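Local coordinates for protein probable starch synthase 4, chloroplastic/amyloplastic (Arabidopsis thaliana, PDB 6GNE) that probably belongs to the starch synthases, two-domain glycosyltransferases of the GT-B fold, and is seen here with adenosine-5'-diphosphate bound, at residues L10-A16 against H44-L50; G36-Q40 against E90-V94. One frame throughout, in Å; residues are numbered along the deposited sequence.

Interaction 1. Residues L10-A16 against H44-L50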
# COMPACT_ATOMS: atom_id res chain seq x y z
N LEU A 10 24.54 3.35 -2.76
CA LEU A 10 24.18 1.98 -3.13
C LEU A 10 23.40 1.91 -4.43
O LEU A 10 22.73 2.85 -4.82
CB LEU A 10 23.37 1.33 -2.02
CG LEU A 10 24.05 1.32 -0.66
CD1 LEU A 10 23.08 0.84 0.39
CD2 LEU A 10 25.33 0.49 -0.67
N TYR A 11 23.50 0.74 -5.07
CA TYR A 11 22.69 0.39 -6.22
C TYR A 11 21.60 -0.58 -5.71
O TYR A 11 21.89 -1.71 -5.29
CB TYR A 11 23.57 -0.23 -7.32
CG TYR A 11 22.84 -0.78 -8.55
CD1 TYR A 11 21.53 -0.39 -8.89
CD2 TYR A 11 23.49 -1.69 -9.39
CE1 TYR A 11 20.91 -0.90 -10.02
CE2 TYR A 11 22.86 -2.21 -10.51
CZ TYR A 11 21.59 -1.80 -10.83
OH TYR A 11 20.97 -2.33 -11.93
N VAL A 12 20.36 -0.09 -5.75
CA VAL A 12 19.21 -0.75 -5.15
C VAL A 12 18.18 -1.08 -6.23
O VAL A 12 17.68 -0.17 -6.90
CB VAL A 12 18.55 0.19 -4.13
CG1 VAL A 12 17.41 -0.50 -3.41
CG2 VAL A 12 19.59 0.74 -3.16
N VAL A 13 17.87 -2.36 -6.38
CA VAL A 13 16.79 -2.78 -7.28
C VAL A 13 15.55 -3.25 -6.51
O VAL A 13 15.66 -4.05 -5.59
CB VAL A 13 17.27 -3.88 -8.24
CG1 VAL A 13 16.16 -4.27 -9.22
CG2 VAL A 13 18.44 -3.37 -9.05
N HIS A 14 14.38 -2.72 -6.87
CA HIS A 14 13.10 -3.15 -6.28
C HIS A 14 12.37 -3.99 -7.29
O HIS A 14 12.19 -3.58 -8.43
CB HIS A 14 12.23 -1.95 -5.89
CG HIS A 14 12.72 -1.21 -4.71
ND1 HIS A 14 12.16 -1.34 -3.46
CD2 HIS A 14 13.76 -0.35 -4.56
CE1 HIS A 14 12.82 -0.59 -2.60
NE2 HIS A 14 13.80 0.02 -3.24
N ILE A 15 11.95 -5.17 -6.88
CA ILE A 15 11.17 -6.04 -7.73
C ILE A 15 9.81 -6.12 -7.05
O ILE A 15 9.73 -6.49 -5.88
CB ILE A 15 11.82 -7.45 -7.85
CG1 ILE A 15 13.20 -7.33 -8.51
CG2 ILE A 15 10.93 -8.42 -8.61
CD1 ILE A 15 14.08 -8.56 -8.34
N ALA A 16 8.75 -5.78 -7.77
CA ALA A 16 7.41 -5.76 -7.20
C ALA A 16 6.36 -5.92 -8.27
O ALA A 16 6.65 -5.73 -9.46
CB ALA A 16 7.20 -4.44 -6.47
N HIS A 44 21.19 7.27 -4.01
CA HIS A 44 21.30 5.87 -4.44
C HIS A 44 20.79 5.73 -5.85
O HIS A 44 19.88 6.43 -6.28
CB HIS A 44 20.53 4.94 -3.49
CG HIS A 44 20.89 5.14 -2.06
ND1 HIS A 44 22.10 4.75 -1.54
CD2 HIS A 44 20.21 5.74 -1.04
CE1 HIS A 44 22.15 5.08 -0.26
NE2 HIS A 44 21.02 5.69 0.07
N LEU A 45 21.41 4.82 -6.59
CA LEU A 45 20.94 4.45 -7.90
C LEU A 45 19.81 3.47 -7.67
O LEU A 45 20.04 2.33 -7.32
CB LEU A 45 22.05 3.80 -8.71
CG LEU A 45 21.74 3.26 -10.11
CD1 LEU A 45 21.05 4.33 -10.96
CD2 LEU A 45 23.04 2.73 -10.79
N VAL A 46 18.58 3.93 -7.82
CA VAL A 46 17.40 3.10 -7.58
C VAL A 46 16.78 2.72 -8.91
O VAL A 46 16.63 3.56 -9.80
CB VAL A 46 16.36 3.91 -6.77
CG1 VAL A 46 15.03 3.16 -6.66
CG2 VAL A 46 16.93 4.27 -5.39
N GLU A 47 16.44 1.45 -9.06
CA GLU A 47 15.80 0.94 -10.29
C GLU A 47 14.66 0.01 -9.90
O GLU A 47 14.72 -0.68 -8.86
CB GLU A 47 16.78 0.14 -11.13
CG GLU A 47 17.64 0.93 -12.09
CD GLU A 47 18.68 0.05 -12.78
OE1 GLU A 47 18.53 -1.20 -12.75
OE2 GLU A 47 19.58 0.65 -13.43
N ILE A 48 13.64 -0.04 -10.73
CA ILE A 48 12.47 -0.85 -10.44
C ILE A 48 12.19 -1.81 -11.57
O ILE A 48 12.33 -1.45 -12.71
CB ILE A 48 11.28 0.04 -10.12
CG1 ILE A 48 11.60 0.80 -8.82
CG2 ILE A 48 10.02 -0.79 -9.93
CD1 ILE A 48 10.84 2.07 -8.68
N ILE A 49 11.83 -3.04 -11.22
CA ILE A 49 11.44 -4.05 -12.19
C ILE A 49 9.99 -4.44 -11.92
O ILE A 49 9.67 -4.85 -10.82
CB ILE A 49 12.36 -5.28 -12.14
CG1 ILE A 49 13.81 -4.86 -12.46
CG2 ILE A 49 11.87 -6.37 -13.10
CD1 ILE A 49 14.85 -5.95 -12.24
N LEU A 50 9.14 -4.27 -12.95
CA LEU A 50 7.70 -4.58 -12.93
C LEU A 50 7.32 -5.50 -14.05
O LEU A 50 8.07 -5.62 -15.01
CB LEU A 50 6.87 -3.30 -13.13
CG LEU A 50 7.02 -2.19 -12.11
CD1 LEU A 50 6.19 -1.00 -12.52
CD2 LEU A 50 6.62 -2.66 -10.72

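Interaction 2. Residues G36-Q40 against E90-V94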
# COMPACT_ATOMS: atom_id res chain seq x y z
N GLY A 36 11.16 4.41 -3.21
CA GLY A 36 12.05 4.53 -4.36
C GLY A 36 12.61 5.94 -4.53
O GLY A 36 13.83 6.13 -4.63
N LYS A 37 11.72 6.92 -4.55
CA LYS A 37 12.11 8.31 -4.76
C LYS A 37 12.91 8.85 -3.58
O LYS A 37 13.89 9.54 -3.78
CB LYS A 37 10.93 9.23 -5.05
CG LYS A 37 10.24 8.89 -6.36
CD LYS A 37 8.76 9.32 -6.42
CE LYS A 37 8.62 10.78 -6.81
NZ LYS A 37 7.24 11.14 -7.23
N ALA A 38 12.51 8.51 -2.35
CA ALA A 38 13.23 8.96 -1.16
C ALA A 38 14.66 8.47 -1.20
O ALA A 38 15.57 9.23 -0.90
CB ALA A 38 12.54 8.52 0.10
N LEU A 39 14.86 7.21 -1.59
CA LEU A 39 16.20 6.62 -1.74
C LEU A 39 16.99 7.30 -2.85
O LEU A 39 18.18 7.62 -2.67
CB LEU A 39 16.10 5.11 -2.00
CG LEU A 39 15.58 4.23 -0.85
CD1 LEU A 39 15.29 2.83 -1.36
CD2 LEU A 39 16.50 4.18 0.35
N GLN A 40 16.35 7.53 -3.99
CA GLN A 40 16.99 8.30 -5.05
C GLN A 40 17.44 9.72 -4.61
O GLN A 40 18.53 10.12 -4.96
CB GLN A 40 16.10 8.37 -6.30
CG GLN A 40 16.84 8.76 -7.57
CD GLN A 40 15.90 9.07 -8.71
OE1 GLN A 40 15.26 10.14 -8.73
NE2 GLN A 40 15.81 8.16 -9.69
N GLU A 90 8.07 8.92 -12.86
CA GLU A 90 8.35 9.93 -11.87
C GLU A 90 9.81 10.00 -11.42
O GLU A 90 10.13 9.98 -10.23
CB GLU A 90 7.31 9.85 -10.75
CG GLU A 90 6.05 10.65 -11.18
CD GLU A 90 4.84 10.42 -10.31
OE1 GLU A 90 5.04 10.08 -9.12
OE2 GLU A 90 3.72 10.59 -10.85
N GLY A 91 10.67 10.07 -12.43
CA GLY A 91 12.11 10.15 -12.23
C GLY A 91 12.79 8.83 -11.92
O GLY A 91 14.01 8.80 -11.87
N LEU A 92 12.06 7.74 -11.70
CA LEU A 92 12.69 6.45 -11.47
C LEU A 92 12.83 5.66 -12.78
O LEU A 92 11.89 5.60 -13.55
CB LEU A 92 11.89 5.63 -10.44
CG LEU A 92 11.90 6.25 -9.05
CD1 LEU A 92 10.75 5.70 -8.25
CD2 LEU A 92 13.23 6.08 -8.35
N PRO A 93 14.00 5.06 -13.03
CA PRO A 93 14.08 4.11 -14.14
C PRO A 93 13.31 2.82 -13.85
O PRO A 93 13.41 2.29 -12.77
CB PRO A 93 15.59 3.80 -14.26
CG PRO A 93 16.28 4.77 -13.38
CD PRO A 93 15.29 5.21 -12.34
N VAL A 94 12.54 2.35 -14.83
CA VAL A 94 11.75 1.14 -14.67
C VAL A 94 11.99 0.20 -15.85
O VAL A 94 12.16 0.65 -16.98
CB VAL A 94 10.25 1.47 -14.59
CG1 VAL A 94 9.44 0.21 -14.27
CG2 VAL A 94 10.03 2.54 -13.52

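Interaction 1. Residues L10-A16 against H44-L50
Tyr-11 swings its ring away from its backbone nitrogen (chi1 174°) and lies alongside Leu-45, whose CG takes the same setting, while Glu-47 turns CG beside its N and runs extended to the phenol. Tyr-11 OH donates to Glu-47 OE1 at 2.8 Å, from above a carboxylate turned 75° against the ring. Leu-45 CD2 sits over one face of that ring, 4.2 Å from its centroid and offset toward the rim, a CH-pi contact. On the sheet face carrying Tyr-11 and Glu-47, Val-13 CG1 meets Ile-49 CD1 at 3.7 Å, and helix 117-134 packs on Ile-49.

Strands 11-15 and 45-51 are the parallel pair of a beta-alpha-beta unit, connected through helix 27-41, in the N-terminal Rossmann-like domain of the GT-B fold. Val-12 N donates a hydrogen bond to Leu-45 O at 2.9 Å, and Val-12 O accepts from Glu-47 N; His-14 pairs with Glu-47 O and Ile-49 N.

On the opposite face of the sheet, His-14 CB rests on Ile-48 CG1, and its ND1 is hydrogen-bonded to His-145 NE2. Where the strands begin, Leu-10 N donates in the ring plane to His-44 ND1 at 3.1 Å; the other ring nitrogen, NE2, is hydrogen-bonded to Glu-491.

Interaction 2. Residues G36-Q40 against E90-V94
Helix 27-41, the connecting helix of a beta-alpha-beta unit in the N-terminal GT-B domain, meets here the beginning of strand 92-100 and the turn that leads into it. The axes of helix 36-40 and strand 92-94 stay 10.0 Å apart at their closest, so the gap is bridged by side chains.

Leu-92 supplies the apolar centre. Its two methyls divide the work: CD1 lies 3.7 Å from Lys-37 CG, with the two side chains crossing at about a right angle, whereas Leu-92 CD2 lies 3.8 Å from Gly-36 O, against the helix backbone, and close to the amide of Gln-40.

Two polar arms extend from the helix on successive turns. Lys-37 bends at chi3 (83°), which carries its aliphatic chain past Glu-90 O and brings NZ to Glu-90 OE1 at 3.1 Å, a salt bridge made on the anti side of the carboxylate and tilted out of its plane. The same ammonium group is also paired with Asp-265, and this double engagement would be expected to stabilise its positive charge.

Gln-40 stretches out beyond CG and slides past Leu-92 in the opposite direction. Its NE2 donates to Gly-91 O at 2.9 Å along an almost straight N-H...O line (174°). The acceptor oxygen lies in the amide plane of the glutamine, whereas the donor stands above the carbonyl plane. Gly-91 has positive phi (79°), as has Glu-90, in the tight connection between strands 78-89 and 92-100. Polar side chains thus add a fastening at the start of the strand; a helix packed against one face of a mainly parallel sheet is the alpha/beta layering of a Rossmann-like domain.

The centres of interaction 1 and interaction 2 are about 8 Å apart, and both involve the same sheet of the N-terminal domain. Along the chain their segments alternate: strand 11-15, helix 27-41, strand 45-51, and then, after an antiparallel excursion, strand 92-100. Strand 45-51 stands between strands 11-15 and 92-100 in the sheet, so it is the element through which the two contacts join. Ile-48 N lies 3.1 Å from Pro-93 O, a probable hydrogen bond, and Val-46 CG2 packs on Leu-39 CB. Interaction 1 thus builds the sheet edge to edge, interaction 2 adds the helical layer, and together they join strands 11-15, 45-51 and 92-100 and the covering helix 27-41 in one alpha/beta domain.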